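Local coordinates for protein aldehyde dehydrogenase (Burkholderia thailandensis, PDB 5J6B) that probably oxidises aldehydes to carboxylic acids, as aldehyde dehydrogenases do, and binds the coenzyme NADPH, at residues Y14-A19 with V23-E28; T32-G37 with P334-S339; A70-A75 with E203-K208; D382-E387 with L394-S399. All coordinates share one frame; numbering follows the deposited sequence.

Interaction 1: Y14-A19 with V23-E28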
# COMPACT_ATOMS: atom_id res chain seq x y z
N TYR A 14 -30.09 30.35 -16.90
CA TYR A 14 -29.72 29.20 -16.10
C TYR A 14 -29.92 29.50 -14.62
O TYR A 14 -29.67 30.62 -14.18
CB TYR A 14 -28.24 28.81 -16.35
CG TYR A 14 -28.04 28.14 -17.68
CD1 TYR A 14 -28.02 26.75 -17.80
CD2 TYR A 14 -27.88 28.90 -18.84
CE1 TYR A 14 -27.85 26.14 -19.04
CE2 TYR A 14 -27.71 28.30 -20.07
CZ TYR A 14 -27.70 26.92 -20.17
OH TYR A 14 -27.53 26.33 -21.40
N PRO A 15 -30.38 28.52 -13.85
CA PRO A 15 -30.51 28.72 -12.40
C PRO A 15 -29.17 28.49 -11.72
O PRO A 15 -28.20 28.03 -12.33
CB PRO A 15 -31.52 27.65 -12.00
CG PRO A 15 -31.15 26.48 -12.94
CD PRO A 15 -30.71 27.14 -14.25
N TYR A 16 -29.11 28.81 -10.43
CA TYR A 16 -28.05 28.24 -9.62
C TYR A 16 -28.61 27.09 -8.78
O TYR A 16 -29.82 26.85 -8.75
CB TYR A 16 -27.35 29.30 -8.75
CG TYR A 16 -28.13 30.07 -7.71
CD1 TYR A 16 -28.87 29.43 -6.72
CD2 TYR A 16 -28.03 31.46 -7.66
CE1 TYR A 16 -29.54 30.16 -5.73
CE2 TYR A 16 -28.69 32.20 -6.67
CZ TYR A 16 -29.44 31.55 -5.72
OH TYR A 16 -30.10 32.28 -4.75
N TYR A 17 -27.72 26.36 -8.13
CA TYR A 17 -28.11 25.16 -7.40
C TYR A 17 -27.86 25.39 -5.92
O TYR A 17 -26.71 25.52 -5.49
CB TYR A 17 -27.38 23.93 -7.94
CG TYR A 17 -28.01 23.57 -9.26
CD1 TYR A 17 -27.58 24.16 -10.44
CD2 TYR A 17 -29.12 22.73 -9.31
CE1 TYR A 17 -28.20 23.88 -11.65
CE2 TYR A 17 -29.74 22.44 -10.50
CZ TYR A 17 -29.28 23.02 -11.67
OH TYR A 17 -29.90 22.75 -12.87
N LEU A 18 -28.95 25.45 -5.16
CA LEU A 18 -28.93 25.68 -3.72
C LEU A 18 -29.45 24.41 -3.05
O LEU A 18 -30.62 24.06 -3.22
CB LEU A 18 -29.78 26.90 -3.35
CG LEU A 18 -29.95 27.18 -1.85
CD1 LEU A 18 -28.61 27.39 -1.21
CD2 LEU A 18 -30.87 28.38 -1.61
N ALA A 19 -28.58 23.71 -2.33
CA ALA A 19 -28.96 22.47 -1.63
C ALA A 19 -29.61 21.49 -2.60
O ALA A 19 -30.71 20.98 -2.37
CB ALA A 19 -29.89 22.76 -0.45
N VAL A 23 -32.56 27.08 -8.44
CA VAL A 23 -33.24 28.31 -8.05
C VAL A 23 -33.03 29.34 -9.14
O VAL A 23 -31.89 29.74 -9.40
CB VAL A 23 -32.73 28.84 -6.70
CG1 VAL A 23 -33.49 30.13 -6.30
CG2 VAL A 23 -32.83 27.77 -5.61
N TYR A 24 -34.11 29.78 -9.79
CA TYR A 24 -34.03 30.87 -10.76
C TYR A 24 -34.13 32.22 -10.04
O TYR A 24 -35.08 32.99 -10.20
CB TYR A 24 -35.10 30.72 -11.83
CG TYR A 24 -34.84 29.56 -12.78
CD1 TYR A 24 -35.30 28.28 -12.49
CD2 TYR A 24 -34.13 29.75 -13.97
CE1 TYR A 24 -35.07 27.23 -13.34
CE2 TYR A 24 -33.90 28.69 -14.84
CZ TYR A 24 -34.37 27.43 -14.52
OH TYR A 24 -34.15 26.37 -15.36
N ALA A 25 -33.11 32.49 -9.21
CA ALA A 25 -33.18 33.62 -8.29
C ALA A 25 -33.22 34.95 -9.04
O ALA A 25 -33.86 35.90 -8.59
CB ALA A 25 -31.98 33.58 -7.34
N ASN A 26 -32.53 35.03 -10.16
CA ASN A 26 -32.38 36.26 -10.93
C ASN A 26 -31.66 35.88 -12.21
O ASN A 26 -31.35 34.71 -12.44
CB ASN A 26 -31.62 37.33 -10.14
CG ASN A 26 -30.20 36.89 -9.76
OD1 ASN A 26 -29.33 36.80 -10.62
ND2 ASN A 26 -29.97 36.65 -8.47
N ALA A 27 -31.38 36.87 -13.04
CA ALA A 27 -30.66 36.67 -14.29
C ALA A 27 -29.56 37.71 -14.43
O ALA A 27 -29.32 38.26 -15.51
CB ALA A 27 -31.61 36.72 -15.49
N GLU A 28 -28.85 37.99 -13.33
CA GLU A 28 -27.98 39.15 -13.28
C GLU A 28 -26.63 38.90 -13.94
O GLU A 28 -25.99 39.85 -14.39
CB GLU A 28 -27.79 39.60 -11.83
CG GLU A 28 -29.10 40.00 -11.15
CD GLU A 28 -28.95 40.21 -9.66
OE1 GLU A 28 -27.81 40.16 -9.15
OE2 GLU A 28 -29.98 40.43 -8.99
O HOH W 1 -31.73 32.38 -13.67
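Val23 O is shared by two backbone amides: Tyr16 N donates to it across the contact at 3.1 Å, and Ala25 N, two residues further along its own chain, adds a weak bond. The return bond is shorter and straighter, with Val23 N 2.8 Å from Tyr16 O and an N-H...O angle of 164°. Together they make Tyr16 and Val23 a hydrogen-bonded antiparallel pair where strand 21-23, an outermost strand of its small mixed sheet, lies against strand 13-18. The chain then leaves the strand through an inverse gamma turn centred on Tyr24, which the weak Ala25 bond closes. That turn brings the Tyr24 ring over Pro15, whose CB sits 3.6 Å from the ring centroid almost exactly on its normal, a CH-pi contact over the face; Pro15 CD comes equally near Tyr24 CE2. The Tyr16 ring, with CG placed between its backbone N and carbonyl carbon (chi1 61°), runs alongside Val23. Its CE1 is 3.6 Å from Val23 CB, and its far end reaches the methyl of Ala25, with Tyr16 OH 3.5 Å from Ala25 CB. Helix 48-66 packs against Tyr16 through Ala50. Beyond the paired residues, a water donates to both Tyr14 O and Asn26 O.

Interaction 2: T32-G37 with P334-S339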
# COMPACT_ATOMS: atom_id res chain seq x y z
N THR A 32 -20.85 35.99 -21.91
CA THR A 32 -20.59 36.35 -23.30
C THR A 32 -19.99 35.19 -24.07
O THR A 32 -19.27 34.35 -23.52
CB THR A 32 -19.64 37.55 -23.40
OG1 THR A 32 -18.38 37.24 -22.78
CG2 THR A 32 -20.27 38.79 -22.76
N ASP A 33 -20.34 35.13 -25.35
CA ASP A 33 -19.54 34.39 -26.31
C ASP A 33 -18.18 35.06 -26.43
O ASP A 33 -18.09 36.22 -26.86
CB ASP A 33 -20.26 34.37 -27.67
CG ASP A 33 -19.53 33.52 -28.71
OD1 ASP A 33 -18.31 33.70 -28.90
OD2 ASP A 33 -20.20 32.67 -29.33
N LYS A 34 -17.12 34.35 -26.05
CA LYS A 34 -15.81 34.99 -26.00
C LYS A 34 -15.24 35.26 -27.39
O LYS A 34 -14.23 35.97 -27.49
CB LYS A 34 -14.85 34.14 -25.16
CG LYS A 34 -15.30 33.96 -23.71
CD LYS A 34 -15.49 35.31 -22.98
CE LYS A 34 -16.06 35.11 -21.56
NZ LYS A 34 -17.25 34.19 -21.54
N TYR A 35 -15.85 34.77 -28.46
CA TYR A 35 -15.38 35.14 -29.78
C TYR A 35 -16.13 36.35 -30.35
O TYR A 35 -15.52 37.29 -30.87
CB TYR A 35 -15.48 33.95 -30.74
CG TYR A 35 -15.00 34.26 -32.14
CD1 TYR A 35 -13.68 34.59 -32.38
CD2 TYR A 35 -15.88 34.24 -33.21
CE1 TYR A 35 -13.23 34.88 -33.65
CE2 TYR A 35 -15.45 34.53 -34.50
CZ TYR A 35 -14.13 34.85 -34.71
OH TYR A 35 -13.68 35.15 -35.97
N THR A 36 -17.46 36.34 -30.26
CA THR A 36 -18.26 37.42 -30.81
C THR A 36 -18.46 38.59 -29.86
O THR A 36 -18.92 39.64 -30.30
CB THR A 36 -19.64 36.90 -31.22
OG1 THR A 36 -20.39 36.60 -30.04
CG2 THR A 36 -19.51 35.65 -32.10
N GLY A 37 -18.15 38.43 -28.57
CA GLY A 37 -18.43 39.44 -27.57
C GLY A 37 -19.88 39.56 -27.18
O GLY A 37 -20.19 40.26 -26.20
N PRO A 334 -9.84 32.82 -29.63
CA PRO A 334 -9.55 34.07 -28.92
C PRO A 334 -9.00 33.79 -27.54
O PRO A 334 -9.32 32.78 -26.91
CB PRO A 334 -10.92 34.76 -28.83
CG PRO A 334 -11.85 33.60 -28.72
CD PRO A 334 -11.29 32.56 -29.69
N MET A 335 -8.14 34.70 -27.08
CA MET A 335 -7.85 34.77 -25.66
C MET A 335 -9.08 35.26 -24.91
O MET A 335 -10.00 35.84 -25.50
CB MET A 335 -6.65 35.68 -25.40
CG MET A 335 -5.32 35.03 -25.81
SD MET A 335 -3.93 36.18 -25.62
CE MET A 335 -3.81 36.28 -23.84
N ILE A 336 -9.10 35.02 -23.60
CA ILE A 336 -10.32 35.19 -22.80
C ILE A 336 -10.85 36.62 -22.81
O ILE A 336 -12.05 36.84 -22.59
CB ILE A 336 -10.06 34.71 -21.36
CG1 ILE A 336 -11.38 34.60 -20.59
CG2 ILE A 336 -9.09 35.65 -20.65
CD1 ILE A 336 -12.39 33.64 -21.24
N SER A 337 -10.00 37.62 -23.08
CA SER A 337 -10.46 39.00 -23.19
C SER A 337 -9.41 39.82 -23.92
O SER A 337 -8.24 39.43 -24.02
CB SER A 337 -10.74 39.62 -21.81
OG SER A 337 -9.53 39.82 -21.09
N GLU A 338 -9.84 40.99 -24.41
CA GLU A 338 -8.91 41.91 -25.06
C GLU A 338 -7.83 42.39 -24.10
O GLU A 338 -6.66 42.54 -24.49
CB GLU A 338 -9.65 43.11 -25.65
CG GLU A 338 -10.65 42.73 -26.71
CD GLU A 338 -10.97 43.88 -27.66
OE1 GLU A 338 -10.39 44.97 -27.48
OE2 GLU A 338 -11.79 43.67 -28.58
N SER A 339 -8.20 42.66 -22.84
CA SER A 339 -7.22 43.18 -21.89
C SER A 339 -6.13 42.15 -21.62
O SER A 339 -4.96 42.51 -21.46
CB SER A 339 -7.92 43.59 -20.59
OG SER A 339 -8.52 42.48 -19.96
O HOH W 2 -12.45 37.30 -25.95
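Tyr35 and Pro334 bring the two backbones nearest, their CA atoms 6.0 Å apart, and the two segments are joined by a water that donates to Lys34 O (2.7 Å) and Met335 O (2.9 Å). Beside that bridge, Pro334 sets its ring against the turn: CG lies 3.6 Å from Lys34 O, and CD is 4.1 Å from CD1 of Tyr35, whose side chain crosses the proline at about a right angle. Lys34 runs alongside Ile336, with its CG 3.8 Å from Ile336 CD1. Bends at chi2 (-57°) and chi4 (-49°) then curl the lysine back on its own chain, where NZ donates to Thr32 O at 2.8 Å; the backbone oxygens of Glu98 and Arg189 also receive bonds from this ammonium group. The turn itself is shaped by Asp33 OD1, an Asx-type acceptor for both Tyr35 N (2.7 Å) and Thr36 N, while its OD2 forms a salt bridge with Lys326. The contact thus ties the loop between strands 29-32 and 39-43 to the residues leading into helix 338-353, for which Ser337 is the N-cap. Strand 368-375 borders both sides through Met368, which touches Tyr35 and Pro334.

Interaction 3: A70-A75 with E203-K208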
# COMPACT_ATOMS: atom_id res chain seq x y z
N ALA A 70 -20.68 2.92 0.19
CA ALA A 70 -19.80 3.22 -0.94
C ALA A 70 -20.49 2.96 -2.28
O ALA A 70 -20.38 3.78 -3.20
CB ALA A 70 -18.51 2.39 -0.85
N PHE A 71 -21.21 1.83 -2.41
CA PHE A 71 -21.82 1.51 -3.70
C PHE A 71 -22.87 2.55 -4.10
O PHE A 71 -23.12 2.75 -5.29
CB PHE A 71 -22.42 0.09 -3.70
CG PHE A 71 -23.62 -0.08 -2.79
CD1 PHE A 71 -24.91 0.17 -3.26
CD2 PHE A 71 -23.47 -0.54 -1.49
CE1 PHE A 71 -26.01 0.02 -2.43
CE2 PHE A 71 -24.57 -0.69 -0.65
CZ PHE A 71 -25.84 -0.42 -1.13
N ARG A 72 -23.51 3.21 -3.13
CA ARG A 72 -24.46 4.27 -3.48
C ARG A 72 -23.73 5.48 -4.06
O ARG A 72 -24.20 6.11 -5.02
CB ARG A 72 -25.29 4.67 -2.26
CG ARG A 72 -26.26 3.58 -1.79
CD ARG A 72 -27.53 3.54 -2.65
NE ARG A 72 -28.29 4.78 -2.52
CZ ARG A 72 -29.11 5.05 -1.50
NH1 ARG A 72 -29.27 4.18 -0.52
NH2 ARG A 72 -29.75 6.22 -1.46
N ARG A 73 -22.58 5.82 -3.48
CA ARG A 73 -21.82 6.94 -4.03
C ARG A 73 -21.30 6.61 -5.42
O ARG A 73 -21.26 7.48 -6.30
CB ARG A 73 -20.68 7.29 -3.08
CG ARG A 73 -21.19 7.70 -1.70
CD ARG A 73 -20.14 8.49 -0.96
NE ARG A 73 -19.34 7.67 -0.07
CZ ARG A 73 -19.52 7.60 1.24
NH1 ARG A 73 -20.49 8.30 1.83
NH2 ARG A 73 -18.74 6.82 1.98
N GLN A 74 -20.92 5.35 -5.64
CA GLN A 74 -20.52 4.92 -6.98
C GLN A 74 -21.66 5.09 -7.98
O GLN A 74 -21.45 5.56 -9.11
CB GLN A 74 -20.05 3.47 -6.94
CG GLN A 74 -19.55 2.94 -8.27
CD GLN A 74 -19.08 1.50 -8.17
OE1 GLN A 74 -19.78 0.65 -7.63
NE2 GLN A 74 -17.87 1.24 -8.66
N ALA A 75 -22.87 4.69 -7.60
CA ALA A 75 -24.00 4.78 -8.52
C ALA A 75 -24.31 6.24 -8.85
O ALA A 75 -24.68 6.56 -9.99
CB ALA A 75 -25.23 4.09 -7.94
N GLU A 203 -30.32 15.28 -10.37
CA GLU A 203 -31.12 14.10 -10.70
C GLU A 203 -30.86 12.93 -9.76
O GLU A 203 -31.68 12.01 -9.70
CB GLU A 203 -30.83 13.67 -12.14
CG GLU A 203 -31.21 14.71 -13.18
CD GLU A 203 -30.69 14.36 -14.57
OE1 GLU A 203 -29.85 13.44 -14.69
OE2 GLU A 203 -31.12 15.02 -15.54
N THR A 204 -29.74 12.94 -9.04
CA THR A 204 -29.32 11.80 -8.24
C THR A 204 -29.98 11.84 -6.86
O THR A 204 -30.55 12.84 -6.45
CB THR A 204 -27.80 11.81 -8.09
OG1 THR A 204 -27.40 12.90 -7.24
CG2 THR A 204 -27.14 11.97 -9.44
N ASP A 205 -29.86 10.73 -6.12
CA ASP A 205 -30.43 10.67 -4.78
C ASP A 205 -29.42 11.10 -3.70
O ASP A 205 -29.45 10.57 -2.58
CB ASP A 205 -31.00 9.27 -4.50
CG ASP A 205 -29.95 8.16 -4.60
OD1 ASP A 205 -28.83 8.42 -5.09
OD2 ASP A 205 -30.25 7.02 -4.19
N LEU A 206 -28.55 12.05 -4.01
CA LEU A 206 -27.75 12.69 -2.98
C LEU A 206 -28.65 13.34 -1.93
O LEU A 206 -29.69 13.91 -2.28
CB LEU A 206 -26.85 13.75 -3.60
CG LEU A 206 -25.54 13.31 -4.26
CD1 LEU A 206 -24.99 14.46 -5.08
CD2 LEU A 206 -24.52 12.85 -3.21
N PRO A 207 -28.28 13.30 -0.65
CA PRO A 207 -29.10 13.98 0.36
C PRO A 207 -29.13 15.48 0.10
O PRO A 207 -28.18 16.06 -0.43
CB PRO A 207 -28.39 13.65 1.68
CG PRO A 207 -27.47 12.52 1.37
CD PRO A 207 -27.09 12.67 -0.07
N LYS A 208 -30.25 16.10 0.46
CA LYS A 208 -30.40 17.53 0.25
C LYS A 208 -29.35 18.30 1.03
O LYS A 208 -29.13 18.04 2.22
CB LYS A 208 -31.80 18.00 0.65
CG LYS A 208 -32.85 17.66 -0.37
CD LYS A 208 -32.43 18.08 -1.78
CE LYS A 208 -33.51 17.79 -2.82
NZ LYS A 208 -33.65 16.34 -3.15
O HOH W 3 -27.20 5.94 -4.97
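Arg72 leaves helix 70-86 with its CB toward the loop 203-208, and from there the chain folds rather than extends. CG lies anti to the carbonyl carbon (chi1 -68°), and further bends at chi2 and chi3 curl the chain, with a water spanning the gap between NE and the residue's own carbonyl oxygen. NE donates at 2.9 Å to this water, which lies in the guanidinium plane. The water in turn donates to Arg72 O and to Asp205 OD1, each 3.0 Å away, so it links helix backbone, guanidinium and carboxylate. CZ approaches Asp205 OD2 to 3.5 Å, and NH2 makes the direct salt bridge, 2.9 Å from Asp205 OD2. The bridge is bent: its N-H...O angle is 135°, and NH2 meets OD2 from well above the carboxylate plane. One carboxylate oxygen is therefore held directly and the other through water. Asp205 belongs to the loop between helix 192-202 and strand 211-213, which also touches helix 70-86 through Ile76. On the same helix, Gln74 bonds Glu122 of the third subunit of the tetramer. With both charges at the surface, solvent probably screens their attraction, and this single bent bridge is likely to contribute modestly, as a polar tie between loop and helix.

Interaction 4: D382-E387 with L394-S399. With NDP (NADPH dihydro-nicotinamide-adenine-dinucleotide phosphate), chain F.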
# COMPACT_ATOMS: atom_id res chain seq x y z
N ASP A 382 9.65 40.05 -18.26
CA ASP A 382 8.32 39.58 -17.86
C ASP A 382 7.87 38.43 -18.74
O ASP A 382 7.27 37.46 -18.26
CB ASP A 382 7.29 40.70 -17.93
CG ASP A 382 7.40 41.69 -16.79
OD1 ASP A 382 7.90 41.31 -15.70
OD2 ASP A 382 6.97 42.84 -16.97
N LEU A 383 8.13 38.53 -20.05
CA LEU A 383 7.67 37.47 -20.96
C LEU A 383 8.29 36.14 -20.59
O LEU A 383 7.71 35.08 -20.86
CB LEU A 383 8.00 37.83 -22.41
CG LEU A 383 7.33 36.95 -23.48
CD1 LEU A 383 5.80 37.14 -23.45
CD2 LEU A 383 7.89 37.23 -24.87
N TYR A 384 9.47 36.17 -19.96
CA TYR A 384 10.13 34.94 -19.56
C TYR A 384 9.65 34.42 -18.21
O TYR A 384 9.41 33.22 -18.05
CB TYR A 384 11.65 35.15 -19.53
CG TYR A 384 12.43 33.86 -19.45
CD1 TYR A 384 12.70 33.26 -18.22
CD2 TYR A 384 12.88 33.22 -20.60
CE1 TYR A 384 13.39 32.04 -18.14
CE2 TYR A 384 13.59 32.00 -20.52
CZ TYR A 384 13.84 31.42 -19.29
OH TYR A 384 14.52 30.22 -19.20
N ARG A 385 9.51 35.32 -17.23
CA ARG A 385 9.42 34.91 -15.83
C ARG A 385 7.99 34.82 -15.32
O ARG A 385 7.75 34.11 -14.33
CB ARG A 385 10.20 35.89 -14.94
CG ARG A 385 11.64 36.13 -15.39
CD ARG A 385 12.53 36.53 -14.24
NE ARG A 385 12.72 35.47 -13.26
CZ ARG A 385 13.61 34.48 -13.39
NH1 ARG A 385 14.37 34.40 -14.47
NH2 ARG A 385 13.72 33.56 -12.43
N LYS A 386 7.06 35.55 -15.92
CA LYS A 386 5.67 35.53 -15.53
C LYS A 386 4.89 34.56 -16.39
O LYS A 386 5.33 34.16 -17.47
CB LYS A 386 5.06 36.93 -15.63
CG LYS A 386 5.77 37.95 -14.79
CD LYS A 386 5.02 39.28 -14.84
CE LYS A 386 4.98 39.92 -13.47
NZ LYS A 386 5.57 41.28 -13.51
N GLU A 387 3.71 34.18 -15.91
CA GLU A 387 2.85 33.24 -16.63
C GLU A 387 2.25 33.93 -17.84
O GLU A 387 1.40 34.82 -17.71
CB GLU A 387 1.76 32.70 -15.72
CG GLU A 387 0.90 31.62 -16.39
CD GLU A 387 -0.01 30.89 -15.41
OE1 GLU A 387 -0.49 31.54 -14.45
OE2 GLU A 387 -0.23 29.68 -15.61
N LEU A 394 8.80 30.68 -26.19
CA LEU A 394 10.14 31.25 -26.27
C LEU A 394 11.15 30.13 -26.49
O LEU A 394 11.14 29.14 -25.76
CB LEU A 394 10.49 32.02 -24.99
CG LEU A 394 9.35 32.80 -24.34
CD1 LEU A 394 9.83 33.46 -23.05
CD2 LEU A 394 8.79 33.82 -25.31
N LEU A 395 12.01 30.30 -27.49
CA LEU A 395 13.00 29.29 -27.85
C LEU A 395 14.38 29.75 -27.39
O LEU A 395 14.81 30.85 -27.71
CB LEU A 395 12.98 29.04 -29.36
CG LEU A 395 14.02 28.07 -29.95
CD1 LEU A 395 13.90 26.66 -29.37
CD2 LEU A 395 13.89 28.03 -31.46
N GLU A 396 15.06 28.91 -26.61
CA GLU A 396 16.43 29.19 -26.22
C GLU A 396 17.27 27.94 -26.44
O GLU A 396 16.75 26.83 -26.60
CB GLU A 396 16.53 29.68 -24.77
CG GLU A 396 16.08 28.66 -23.72
CD GLU A 396 16.05 29.23 -22.31
OE1 GLU A 396 14.96 29.28 -21.69
OE2 GLU A 396 17.12 29.64 -21.81
N ARG A 397 18.59 28.13 -26.42
CA ARG A 397 19.56 27.16 -26.87
C ARG A 397 20.49 26.78 -25.72
O ARG A 397 20.92 27.65 -24.96
CB ARG A 397 20.37 27.75 -28.03
CG ARG A 397 21.41 26.87 -28.69
CD ARG A 397 22.09 27.70 -29.78
NE ARG A 397 23.20 26.97 -30.40
CZ ARG A 397 23.27 26.68 -31.69
NH1 ARG A 397 22.31 27.06 -32.54
NH2 ARG A 397 24.33 26.01 -32.15
N PHE A 398 20.82 25.50 -25.60
CA PHE A 398 21.79 25.06 -24.60
C PHE A 398 22.68 23.97 -25.18
O PHE A 398 22.45 23.48 -26.29
CB PHE A 398 21.12 24.54 -23.32
CG PHE A 398 20.65 23.11 -23.41
CD1 PHE A 398 19.46 22.79 -24.07
CD2 PHE A 398 21.40 22.08 -22.85
CE1 PHE A 398 19.03 21.46 -24.15
CE2 PHE A 398 20.99 20.76 -22.94
CZ PHE A 398 19.81 20.44 -23.58
N SER A 399 23.70 23.59 -24.41
CA SER A 399 24.57 22.49 -24.77
C SER A 399 24.87 21.60 -23.56
O SER A 399 24.98 20.37 -23.69
CB SER A 399 25.87 23.03 -25.37
OG SER A 399 26.80 21.98 -25.56
PA NDP F . -8.33 33.63 -11.34
O1A NDP F . -7.35 33.52 -10.21
O2A NDP F . -8.43 35.06 -11.88
O5B NDP F . -9.77 33.16 -10.89
C5B NDP F . -10.01 31.78 -10.57
C4B NDP F . -11.26 31.72 -9.73
O4B NDP F . -11.03 32.43 -8.49
C3B NDP F . -12.50 32.37 -10.35
O3B NDP F . -13.65 31.60 -10.02
C2B NDP F . -12.54 33.74 -9.66
O2B NDP F . -13.84 34.35 -9.58
C1B NDP F . -12.10 33.32 -8.27
N9A NDP F . -11.64 34.43 -7.43
C8A NDP F . -10.75 35.42 -7.74
N7A NDP F . -10.47 36.23 -6.75
C5A NDP F . -11.24 35.75 -5.71
C6A NDP F . -11.40 36.15 -4.37
N6A NDP F . -10.80 37.24 -3.84
N1A NDP F . -12.22 35.42 -3.58
C2A NDP F . -12.87 34.38 -4.11
N3A NDP F . -12.83 33.93 -5.36
C4A NDP F . -11.98 34.64 -6.11
O3 NDP F . -7.83 32.72 -12.55
PN NDP F . -8.47 32.41 -13.98
O1N NDP F . -9.93 32.11 -13.83
O2N NDP F . -8.19 33.58 -14.90
O5D NDP F . -7.66 31.13 -14.50
C5D NDP F . -6.30 31.18 -14.99
C4D NDP F . -5.37 30.75 -13.89
O4D NDP F . -5.70 29.39 -13.47
C3D NDP F . -3.89 30.72 -14.31
O3D NDP F . -2.98 31.22 -13.33
C2D NDP F . -3.66 29.23 -14.55
O2D NDP F . -2.32 28.77 -14.53
C1D NDP F . -4.50 28.64 -13.44
N1N NDP F . -4.74 27.23 -13.72
C2N NDP F . -4.35 26.24 -12.85
C3N NDP F . -4.43 24.93 -13.14
C7N NDP F . -4.08 23.85 -12.15
O7N NDP F . -4.87 22.90 -12.03
N7N NDP F . -2.93 23.93 -11.48
C4N NDP F . -4.85 24.50 -14.53
C5N NDP F . -5.57 25.61 -15.22
C6N NDP F . -5.42 26.87 -14.85
P2B NDP F . -14.47 35.19 -10.82
O1X NDP F . -13.63 35.02 -12.05
O2X NDP F . -15.88 34.60 -10.95
O3X NDP F . -14.50 36.66 -10.36
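Glu396 OE1 accepts through its syn lone pair from Tyr384 OH, 2.7 Å away. The oxygen lies at the edge of the phenol ring, in its plane, while the carboxylate itself is turned 73° from the ring. Behind this bond Leu394 packs on the short helix 382-385: its CD1 is 3.5 Å from Leu383 O and 3.9 Å from Tyr384 CD2, and its CD2 is 3.6 Å from Leu383 CD2. Just past the helix, Glu387 grips the nicotinamide ribose of NADPH with both oxygens, OE1 2.7 Å from O3D and OE2 a short 2.5 Å from O2D, as in other aldehyde dehydrogenases. An extended side chain, with CG anti to the backbone N (chi1 -176°), carries the carboxylate out to the sugar. The next shell fixes these groups: Gly260 N donates to Glu387 OE2, Asn261 holds the backbone oxygen of Tyr384, Arg298 bonds Tyr384 OH, and Arg407 forms a salt bridge with Glu396 OE2. Helix and strand belong to the beta-alpha-beta unit of strand 368-375, helix 382-385 and strand 392-398. The nearby arginines probably favour the ionised form of Glu396 and polarise the phenol, which would strengthen the hydrogen bond between the helix and the strand.

Interactions 1 and 2 follow one another along the chain, and both involve the small sheet of strands 13-18, 21-23, 29-32 and 39-43. Interaction 3, a surface contact, falls between the segments of interaction 2 in sequence, yet adjoins interaction 1, where Ala19 O lies 3.4 Å from Lys208 CD. Its loop leads into strand 211-213, beside strand 182-185. Interaction 4 comes last, in the sheet containing strands 298-302 and 392-398, its centre about 45 Å from that of interaction 1. Interaction 2, centred about 24 Å from interaction 1 and 27 Å from interaction 4, reaches helix 338-353, against which Leu383 packs. Interaction 4 holds the coenzyme-binding Glu387, and the Ile336 side chain of interaction 2 is about 6 Å from NADPH.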